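Local coordinates for cell wall surface anchor family protein (Streptococcus pneumoniae, PDB 4OQ1) that serves as an ancillary pilin of the pneumococcal pilus and probably anchors the pilus to the bacterial cell wall, at residues P183-G186 and Y190-S193; L200-D203 and E207-V210; L170-V173 and A179-V182; R111-I114 and S120-A123. The protein carries 3 engineered substitutions. All coordinates share one frame; numbering follows the deposited sequence.

Interaction 1: residues P183-G186 and Y190-S193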
loop_
_atom_site.group_PDB
_atom_site.type_symbol
_atom_site.label_atom_id
_atom_site.label_comp_id
_atom_site.label_asym_id
_atom_site.label_seq_id
_atom_site.Cartn_x
_atom_site.Cartn_y
_atom_site.Cartn_z
ATOM N N PRO A 183 4.262 1.741 -7.690
ATOM C CA PRO A 183 4.932 2.629 -6.715
ATOM C C PRO A 183 4.062 3.594 -5.979
ATOM O O PRO A 183 3.258 4.252 -6.641
ATOM C CB PRO A 183 5.894 3.370 -7.589
ATOM C CG PRO A 183 5.281 3.396 -8.928
ATOM C CD PRO A 183 4.549 2.134 -9.077
ATOM N N LEU A 184 4.349 3.842 -4.706
ATOM C CA LEU A 184 3.481 4.641 -3.831
ATOM C C LEU A 184 4.274 5.453 -2.867
ATOM O O LEU A 184 5.398 5.061 -2.486
ATOM C CB LEU A 184 2.587 3.737 -3.019
ATOM C CG LEU A 184 1.619 2.871 -3.835
ATOM C CD1 LEU A 184 0.908 1.859 -2.939
ATOM C CD2 LEU A 184 0.559 3.664 -4.590
ATOM N N ILE A 185 3.673 6.554 -2.418
ATOM C CA ILE A 185 4.308 7.422 -1.419
ATOM C C ILE A 185 3.187 7.824 -0.524
ATOM O O ILE A 185 2.052 7.889 -0.938
ATOM C CB ILE A 185 4.967 8.720 -2.005
ATOM C CG1 ILE A 185 3.964 9.548 -2.819
ATOM C CG2 ILE A 185 6.211 8.405 -2.821
ATOM C CD1 ILE A 185 4.441 10.944 -3.189
ATOM N N GLY A 186 3.494 8.033 0.734
ATOM C CA GLY A 186 2.528 8.524 1.632
ATOM C C GLY A 186 1.564 7.404 1.843
ATOM O O GLY A 186 1.920 6.226 1.712
ATOM N N TYR A 190 -0.021 7.419 -5.694
ATOM C CA TYR A 190 0.917 6.976 -6.664
ATOM C C TYR A 190 2.019 8.004 -6.837
ATOM O O TYR A 190 1.763 9.200 -6.835
ATOM C CB TYR A 190 0.170 6.783 -8.013
ATOM C CG TYR A 190 1.010 6.489 -9.164
ATOM C CD1 TYR A 190 1.313 5.175 -9.519
ATOM C CD2 TYR A 190 1.509 7.488 -9.955
ATOM C CE1 TYR A 190 2.102 4.850 -10.550
ATOM C CE2 TYR A 190 2.319 7.163 -11.045
ATOM C CZ TYR A 190 2.558 5.858 -11.357
ATOM O OH TYR A 190 3.331 5.535 -12.391
ATOM N N SER A 191 3.233 7.534 -7.016
ATOM C CA SER A 191 4.293 8.376 -7.501
ATOM C C SER A 191 5.206 7.495 -8.256
ATOM O O SER A 191 5.640 6.472 -7.738
ATOM C CB SER A 191 5.067 9.031 -6.354
ATOM O OG SER A 191 6.378 9.409 -6.751
ATOM N N SER A 192 5.558 7.890 -9.459
ATOM C CA SER A 192 6.303 6.968 -10.331
ATOM C C SER A 192 7.761 6.674 -9.857
ATOM O O SER A 192 8.377 5.747 -10.358
ATOM C CB SER A 192 6.311 7.416 -11.792
ATOM O OG SER A 192 6.895 8.667 -11.874
ATOM N N SER A 193 8.244 7.466 -8.928
ATOM C CA SER A 193 9.540 7.284 -8.329
ATOM C C SER A 193 9.373 6.852 -6.863
ATOM O O SER A 193 10.287 6.986 -6.088
ATOM C CB SER A 193 10.345 8.599 -8.434
ATOM O OG SER A 193 9.887 9.558 -7.520
#

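Interaction 2: residues L200-D203 and E207-V210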
loop_
_atom_site.group_PDB
_atom_site.type_symbol
_atom_site.label_atom_id
_atom_site.label_comp_id
_atom_site.label_asym_id
_atom_site.label_seq_id
_atom_site.Cartn_x
_atom_site.Cartn_y
_atom_site.Cartn_z
ATOM N N LEU A 200 -0.361 -2.553 1.831
ATOM C CA LEU A 200 -1.357 -1.496 2.199
ATOM C C LEU A 200 -2.322 -2.126 3.192
ATOM O O LEU A 200 -2.843 -3.196 2.952
ATOM C CB LEU A 200 -2.140 -1.121 0.903
ATOM C CG LEU A 200 -1.532 -0.548 -0.370
ATOM C CD1 LEU A 200 -0.623 -1.480 -1.163
ATOM C CD2 LEU A 200 -2.542 -0.057 -1.377
ATOM N N TYR A 201 -2.701 -1.436 4.296
ATOM C CA TYR A 201 -3.517 -2.036 5.299
ATOM C C TYR A 201 -4.802 -1.246 5.493
ATOM O O TYR A 201 -4.761 -0.029 5.574
ATOM C CB TYR A 201 -2.767 -2.029 6.732
ATOM C CG TYR A 201 -1.582 -2.950 6.745
ATOM C CD1 TYR A 201 -0.348 -2.470 6.411
ATOM C CD2 TYR A 201 -1.724 -4.295 7.001
ATOM C CE1 TYR A 201 0.758 -3.305 6.350
ATOM C CE2 TYR A 201 -0.639 -5.189 6.908
ATOM C CZ TYR A 201 0.611 -4.692 6.663
ATOM O OH TYR A 201 1.708 -5.543 6.530
ATOM N N THR A 202 -5.886 -1.961 5.609
ATOM C CA THR A 202 -7.222 -1.411 5.961
ATOM C C THR A 202 -7.172 -0.644 7.222
ATOM O O THR A 202 -6.579 -1.162 8.187
ATOM C CB THR A 202 -8.382 -2.422 5.913
ATOM O OG1 THR A 202 -8.295 -3.539 6.874
ATOM C CG2 THR A 202 -8.506 -2.979 4.452
ATOM N N ASP A 203 -7.974 0.433 7.271
ATOM C CA ASP A 203 -8.012 1.359 8.435
ATOM C C ASP A 203 -9.150 0.955 9.346
ATOM O O ASP A 203 -9.763 -0.070 9.151
ATOM C CB ASP A 203 -8.134 2.839 8.025
ATOM C CG ASP A 203 -9.431 3.161 7.266
ATOM O OD1 ASP A 203 -10.387 2.385 7.257
ATOM O OD2 ASP A 203 -9.467 4.222 6.617
ATOM N N GLU A 207 -11.044 0.533 5.319
ATOM C CA GLU A 207 -10.919 1.176 4.014
ATOM C C GLU A 207 -9.473 1.340 3.622
ATOM O O GLU A 207 -8.628 1.534 4.470
ATOM C CB GLU A 207 -11.674 2.495 3.872
ATOM C CG GLU A 207 -13.112 2.338 4.299
ATOM C CD GLU A 207 -13.973 3.566 4.147
ATOM O OE1 GLU A 207 -13.405 4.678 4.148
ATOM O OE2 GLU A 207 -15.216 3.387 4.165
ATOM N N ILE A 208 -9.200 1.127 2.344
ATOM C CA ILE A 208 -7.976 1.631 1.746
ATOM C C ILE A 208 -8.320 2.639 0.639
ATOM O O ILE A 208 -9.129 2.357 -0.279
ATOM C CB ILE A 208 -7.080 0.516 1.208
ATOM C CG1 ILE A 208 -6.586 -0.401 2.342
ATOM C CG2 ILE A 208 -5.877 1.056 0.451
ATOM C CD1 ILE A 208 -6.050 -1.756 1.824
ATOM N N PHE A 209 -7.638 3.752 0.658
ATOM C CA PHE A 209 -7.891 4.863 -0.310
ATOM C C PHE A 209 -6.633 5.241 -1.020
ATOM O O PHE A 209 -5.638 5.601 -0.369
ATOM C CB PHE A 209 -8.490 6.082 0.439
ATOM C CG PHE A 209 -9.084 7.131 -0.465
ATOM C CD1 PHE A 209 -10.316 6.944 -1.005
ATOM C CD2 PHE A 209 -8.419 8.303 -0.722
ATOM C CE1 PHE A 209 -10.893 7.888 -1.868
ATOM C CE2 PHE A 209 -8.984 9.278 -1.574
ATOM C CZ PHE A 209 -10.222 9.052 -2.145
ATOM N N VAL A 210 -6.633 5.095 -2.344
ATOM C CA VAL A 210 -5.460 5.384 -3.174
ATOM C C VAL A 210 -5.805 6.414 -4.219
ATOM O O VAL A 210 -6.723 6.196 -5.059
ATOM C CB VAL A 210 -4.948 4.132 -3.914
ATOM C CG1 VAL A 210 -3.661 4.470 -4.626
ATOM C CG2 VAL A 210 -4.741 3.013 -2.880
HETATM O O HOH W 1 -5.905 2.531 4.867
HETATM O O HOH W 2 -11.621 5.576 6.334
#

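Interaction 3: residues L170-V173 and A179-V182. Engineered in segment 179-182: Ala179 (natural residue Glu), Ala180 (natural residue Lys), Ala181 (natural residue Glu).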
loop_
_atom_site.group_PDB
_atom_site.type_symbol
_atom_site.label_atom_id
_atom_site.label_comp_id
_atom_site.label_asym_id
_atom_site.label_seq_id
_atom_site.Cartn_x
_atom_site.Cartn_y
_atom_site.Cartn_z
ATOM N N LEU A 170 -0.932 -3.811 -4.249
ATOM C CA LEU A 170 -1.497 -3.261 -5.454
ATOM C C LEU A 170 -0.554 -3.487 -6.645
ATOM O O LEU A 170 0.566 -3.093 -6.622
ATOM C CB LEU A 170 -1.653 -1.812 -5.228
ATOM C CG LEU A 170 -2.189 -0.967 -6.363
ATOM C CD1 LEU A 170 -3.607 -1.424 -6.670
ATOM C CD2 LEU A 170 -2.178 0.516 -5.920
ATOM N N VAL A 171 -1.064 -4.106 -7.690
ATOM C CA VAL A 171 -0.367 -4.370 -8.888
ATOM C C VAL A 171 -1.208 -3.875 -10.106
ATOM O O VAL A 171 -2.428 -3.768 -10.040
ATOM C CB VAL A 171 -0.102 -5.872 -9.104
ATOM C CG1 VAL A 171 0.647 -6.428 -7.916
ATOM C CG2 VAL A 171 -1.394 -6.645 -9.408
ATOM N N SER A 172 -0.529 -3.433 -11.148
ATOM C CA SER A 172 -1.188 -3.018 -12.385
ATOM C C SER A 172 -1.274 -4.299 -13.189
ATOM O O SER A 172 -0.538 -5.241 -12.955
ATOM C CB SER A 172 -0.362 -1.973 -13.153
ATOM O OG SER A 172 0.941 -2.471 -13.418
ATOM N N VAL A 173 -2.154 -4.266 -14.152
ATOM C CA VAL A 173 -2.504 -5.382 -14.968
ATOM C C VAL A 173 -2.379 -5.021 -16.459
ATOM O O VAL A 173 -2.940 -4.023 -16.909
ATOM C CB VAL A 173 -3.961 -5.746 -14.735
ATOM C CG1 VAL A 173 -4.424 -6.787 -15.777
ATOM C CG2 VAL A 173 -4.154 -6.257 -13.350
ATOM N N ALA A 179 1.264 -6.939 -14.005
ATOM C CA ALA A 179 2.435 -6.436 -14.721
ATOM C C ALA A 179 3.534 -5.803 -13.825
ATOM O O ALA A 179 4.713 -5.835 -14.129
ATOM C CB ALA A 179 1.978 -5.438 -15.763
ATOM N N ALA A 180 3.137 -5.158 -12.749
ATOM C CA ALA A 180 4.103 -4.508 -11.922
ATOM C C ALA A 180 3.508 -4.220 -10.605
ATOM O O ALA A 180 2.284 -3.900 -10.512
ATOM C CB ALA A 180 4.460 -3.175 -12.539
ATOM N N ALA A 181 4.373 -4.210 -9.597
ATOM C CA ALA A 181 4.005 -3.592 -8.321
ATOM C C ALA A 181 4.011 -2.078 -8.503
ATOM O O ALA A 181 4.962 -1.469 -9.044
ATOM C CB ALA A 181 4.927 -4.056 -7.184
ATOM N N VAL A 182 2.956 -1.438 -7.998
ATOM C CA VAL A 182 2.740 -0.048 -8.242
ATOM C C VAL A 182 3.489 0.748 -7.236
ATOM O O VAL A 182 3.367 0.506 -6.070
ATOM C CB VAL A 182 1.233 0.313 -8.114
ATOM C CG1 VAL A 182 1.026 1.789 -8.253
ATOM C CG2 VAL A 182 0.429 -0.412 -9.223
#

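Interaction 4: residues R111-I114 and S120-A123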
loop_
_atom_site.group_PDB
_atom_site.type_symbol
_atom_site.label_atom_id
_atom_site.label_comp_id
_atom_site.label_asym_id
_atom_site.label_seq_id
_atom_site.Cartn_x
_atom_site.Cartn_y
_atom_site.Cartn_z
ATOM N N ARG A 111 3.197 29.218 -15.742
ATOM C CA ARG A 111 2.231 28.149 -15.816
ATOM C C ARG A 111 2.587 26.861 -15.084
ATOM O O ARG A 111 1.702 26.073 -14.722
ATOM C CB ARG A 111 2.035 27.815 -17.271
ATOM C CG ARG A 111 0.865 28.592 -17.870
ATOM C CD ARG A 111 0.500 28.189 -19.294
ATOM N NE ARG A 111 -0.521 27.155 -19.333
ATOM C CZ ARG A 111 -1.819 27.390 -19.258
ATOM N NH1 ARG A 111 -2.256 28.634 -19.110
ATOM N NH2 ARG A 111 -2.682 26.389 -19.372
ATOM N N SER A 112 3.876 26.619 -14.895
ATOM C CA SER A 112 4.399 25.456 -14.219
ATOM C C SER A 112 5.658 25.790 -13.430
ATOM O O SER A 112 6.541 26.442 -13.971
ATOM C CB SER A 112 4.872 24.474 -15.342
ATOM O OG SER A 112 5.292 23.238 -14.799
ATOM N N ILE A 113 5.753 25.341 -12.184
ATOM C CA ILE A 113 6.979 25.446 -11.393
ATOM C C ILE A 113 7.875 24.218 -11.652
ATOM O O ILE A 113 9.073 24.387 -11.761
ATOM C CB ILE A 113 6.679 25.602 -9.968
ATOM C CG1 ILE A 113 5.940 26.919 -9.820
ATOM C CG2 ILE A 113 7.953 25.595 -9.107
ATOM C CD1 ILE A 113 5.510 27.299 -8.442
ATOM N N ILE A 114 7.279 23.043 -11.827
ATOM C CA ILE A 114 8.040 21.812 -11.992
ATOM C C ILE A 114 7.292 20.875 -12.883
ATOM O O ILE A 114 6.093 20.680 -12.750
ATOM C CB ILE A 114 8.160 21.025 -10.669
ATOM C CG1 ILE A 114 8.782 21.854 -9.589
ATOM C CG2 ILE A 114 8.988 19.760 -10.897
ATOM C CD1 ILE A 114 8.955 21.096 -8.297
ATOM N N SER A 120 4.877 16.763 -11.053
ATOM C CA SER A 120 4.329 17.931 -11.720
ATOM C C SER A 120 3.836 18.886 -10.646
ATOM O O SER A 120 3.150 18.456 -9.716
ATOM C CB SER A 120 3.174 17.518 -12.554
ATOM O OG SER A 120 3.681 16.852 -13.690
ATOM N N TYR A 121 4.220 20.160 -10.753
ATOM C CA TYR A 121 3.690 21.200 -9.867
ATOM C C TYR A 121 3.277 22.377 -10.724
ATOM O O TYR A 121 4.003 23.393 -10.827
ATOM C CB TYR A 121 4.677 21.583 -8.846
ATOM C CG TYR A 121 4.057 22.345 -7.728
ATOM C CD1 TYR A 121 3.891 21.736 -6.463
ATOM C CD2 TYR A 121 3.610 23.631 -7.886
ATOM C CE1 TYR A 121 3.270 22.413 -5.439
ATOM C CE2 TYR A 121 3.012 24.337 -6.870
ATOM C CZ TYR A 121 2.837 23.730 -5.639
ATOM O OH TYR A 121 2.258 24.460 -4.576
ATOM N N PRO A 122 2.104 22.254 -11.334
ATOM C CA PRO A 122 1.483 23.327 -12.089
ATOM C C PRO A 122 1.022 24.427 -11.193
ATOM O O PRO A 122 0.513 24.194 -10.124
ATOM C CB PRO A 122 0.336 22.644 -12.806
ATOM C CG PRO A 122 0.084 21.421 -12.029
ATOM C CD PRO A 122 1.309 21.020 -11.351
ATOM N N ALA A 123 1.149 25.644 -11.703
ATOM C CA ALA A 123 0.877 26.838 -10.973
ATOM C C ALA A 123 0.805 28.056 -11.944
ATOM O O ALA A 123 1.746 28.370 -12.621
ATOM C CB ALA A 123 1.953 27.049 -9.936
#

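Interaction 1: residues P183-G186 and Y190-S193
Leu184 and Tyr190 face each other as an antiparallel, non-hydrogen-bonded pair in the short beta hairpin of strands 177-185 and 189-190, part of a CnaB-type, prealbumin-like domain. The CA atoms of Leu184 and Tyr190 are 4.5 Å apart, and the two side chains diverge.

Backbone bonding across this pair is slight. Ser191 N points nearly straight at Pro183 O, but at 3.3 Å the bond is weak, and the same oxygen also receives a CA-H contact from Tyr190. Between these two segments Pro183 takes part in the backbone bonding through its carbonyl, so a residue lacking an N-H can stand here.

The apolar contacts make up most of the rest. The Pro183 and Tyr190 rings lie side by side and point the same way, with Pro183 CG 3.9 Å from Tyr190 CE1. Tyr190 CG stands opposite its own backbone N (chi1 173°), which carries the ring along the proline. Leu184 starts out away from the other segment, yet its CD2 still comes to 3.9 Å from Tyr190 CA. Ile185, branched at CB, lies against the Ser191 methylene with CG1, CG2 and CD1, the nearest to Ser191 CB being CG1 at 3.7 Å.

Serine suits both of the next places because its short hydroxyl finds a partner from earlier in the chain: Ser191 OG, though buried, bonds Gln43 OE1, and Ser192 OG bonds Asp117 O. Between the segments the tightest approach is that of Pro183 CB to Ser191 O, 3.1 Å.

Interaction 2: residues L200-D203 and E207-V210
The carboxylates of Asp203 and Glu207 lie near each other with planes 32° apart. One face of the Asp203 group carries the Glu207 amide: Glu207 N approaches Asp203 OD1 at 2.8 Å from well above the carboxylate plane. A water lies within hydrogen-bonding distance of both acids, 2.6 Å from Asp203 OD2 and 3.0 Å from Glu207 OE1. It may soften the closeness of the two like charges, while Glu207 OE2 is paired with Arg162 in a salt bridge.

Asp203 closes the turn with its backbone as well, its N bonding Glu207 O at 3.1 Å. A short acidic side chain suits this place because chi1 of 62° folds the carboxylate back beside its own main chain, where it meets the Glu207 amide. A second water donates to both Tyr201 O and Glu207 O, linking two carbonyls that do not bond each other.

Beyond this polar end, toward Leu200 and Val210, the contact is apolar and largely buried. Ile208 crosses Leu200 and Thr202 at about right angles; its CD1 lies 3.8 Å from Thr202 CG2, and its CG2 lies 4.0 Å from Leu200 CD2. Leu200 CD2 also touches Val210 CG2. Threonine serves both sides, with its methyl on Ile208 and its hydroxyl bonded to Leu163 O.

Strand 200-201 pairs with strand 167-174 and strand 207-211 with strand 150-157, so this turn carries the chain between the two sheets of a CnaB-type beta sandwich.

Interaction 3: residues L170-V173 and A179-V182
Leu170 and Val182 form the close-packed part of this strand pairing. Their side chains meet at an oblique angle, with Leu170 CG 3.9 Å from Val182 CG2, and both also rest on Leu213. Val182 CG1 is swung opposite its backbone N (chi1 175°), so that the other methyl, CG2, lies against the neighbouring main chain, 3.7 Å from Ser172 N. Branched and apolar, Val182 fills this buried place well, and Leu170 reaches on to Phe220 of strand 216-224.

Three backbone bonds tie the strands. Val182 N bonds Leu170 O at 3.2 Å, and Ser172 N meets Ala180 O nearly along the line of that carbonyl at 2.9 Å. The third, from Ala179 N to Ser172 O, is short at 2.7 Å but more bent. Between the first two bonds Val171 and Ala181 form a non-hydrogen-bonded pair, and Val171 CA brings its hydrogen to Ala180 O.

At the other end the side chains pack loosely, although the backbone bond there is short. Ala179, Ala180 and Ala181 are engineered substitutions, and their single methyls give little side-chain contact: Ala180 CB lies 3.7 Å from Ser172 OG, with Ala179 CB only slightly farther from that hydroxyl. Ala179 and Ala180 are exposed. Ser172 and Ala180 share one face of the sheet, Val171 and Ala181 the other, where Val171 rests on Arg219. Serine, small and tolerant of water, is at home on its partly open face.

The result is an antiparallel beta hairpin of strands 167-174 and 177-185, with an apolar inner end and an exposed end at Ala179 and Ala180, belonging to a sheet of a prealbumin-like CnaB domain.

Interaction 4: residues R111-I114 and S120-A123
Ile113 and Ile114 both face Tyr121, the signature of a classic beta bulge. The extra residue sets two isoleucines of 111-114 against one tyrosine. Ile113 lies beside Tyr121 and points the same way; its CD1 is the bump that settles between two neighbours, 3.9 Å from Ala123 CB and 4.2 Å from Tyr121 CD2. Alanine fits here because its small methyl makes the hollow that the isoleucine enters. With chi1 of -64° Ile113 CG1 is turned opposite the carbonyl carbon, which brings CD1 over that methyl.

Ile114 meets the base of the tyrosine instead, with CB 4.0 Å from Tyr121 CB, and the two side chains slant across each other. Away from these, the non-hydrogen-bonded pair Ser112 and Pro122 comes close, 4.2 Å between their CA atoms; both are compact, and proline needs no N-H at such a position.

The main chain holds this shape in place. Tyr121 O takes the bulge amides, firmly from Ile113 N at 2.9 Å and weakly from Ile114 N. In return Tyr121 N makes an almost straight bond (174°) to Ile114 O. Farther along, Ala123 N bonds Arg111 O at 3.1 Å, approaching from above the carbonyl plane.

Ile113 rests on Met91 and Ile114 on Phe93, both of strand 85-93. The Tyr121 hydroxyl bonds Ala141 O and Glu35 N; the Arg111 guanidinium bonds Tyr109 OH through NH1 and His74 O through NH2. The bulge lies where the chain leaves strand 106-110 for the short outermost strand 114-115, beside strand 120-129 of the eight-stranded sheet.

Overall arrangement
Interaction 4 comes first along the chain and stands apart in the eight-stranded sheet near the N-terminal end, its centre about 28 Å from that of interaction 3. The other three follow in the order 3, 1, 2, all within one prealbumin-like domain, with centres 12 to 16 Å apart. Interactions 3 and 1 share strand 177-185 and meet where Val182 packs on Tyr190. Interaction 2 touches both through Leu200, against Leu184 of interaction 1 and Leu170 of interaction 3, so the three contacts pack against one another in the domain. Interactions 1 and 4 do not touch, but are separated by only about 8 Å at their nearest atoms, consistent with adjoining domains in an elongated pilin.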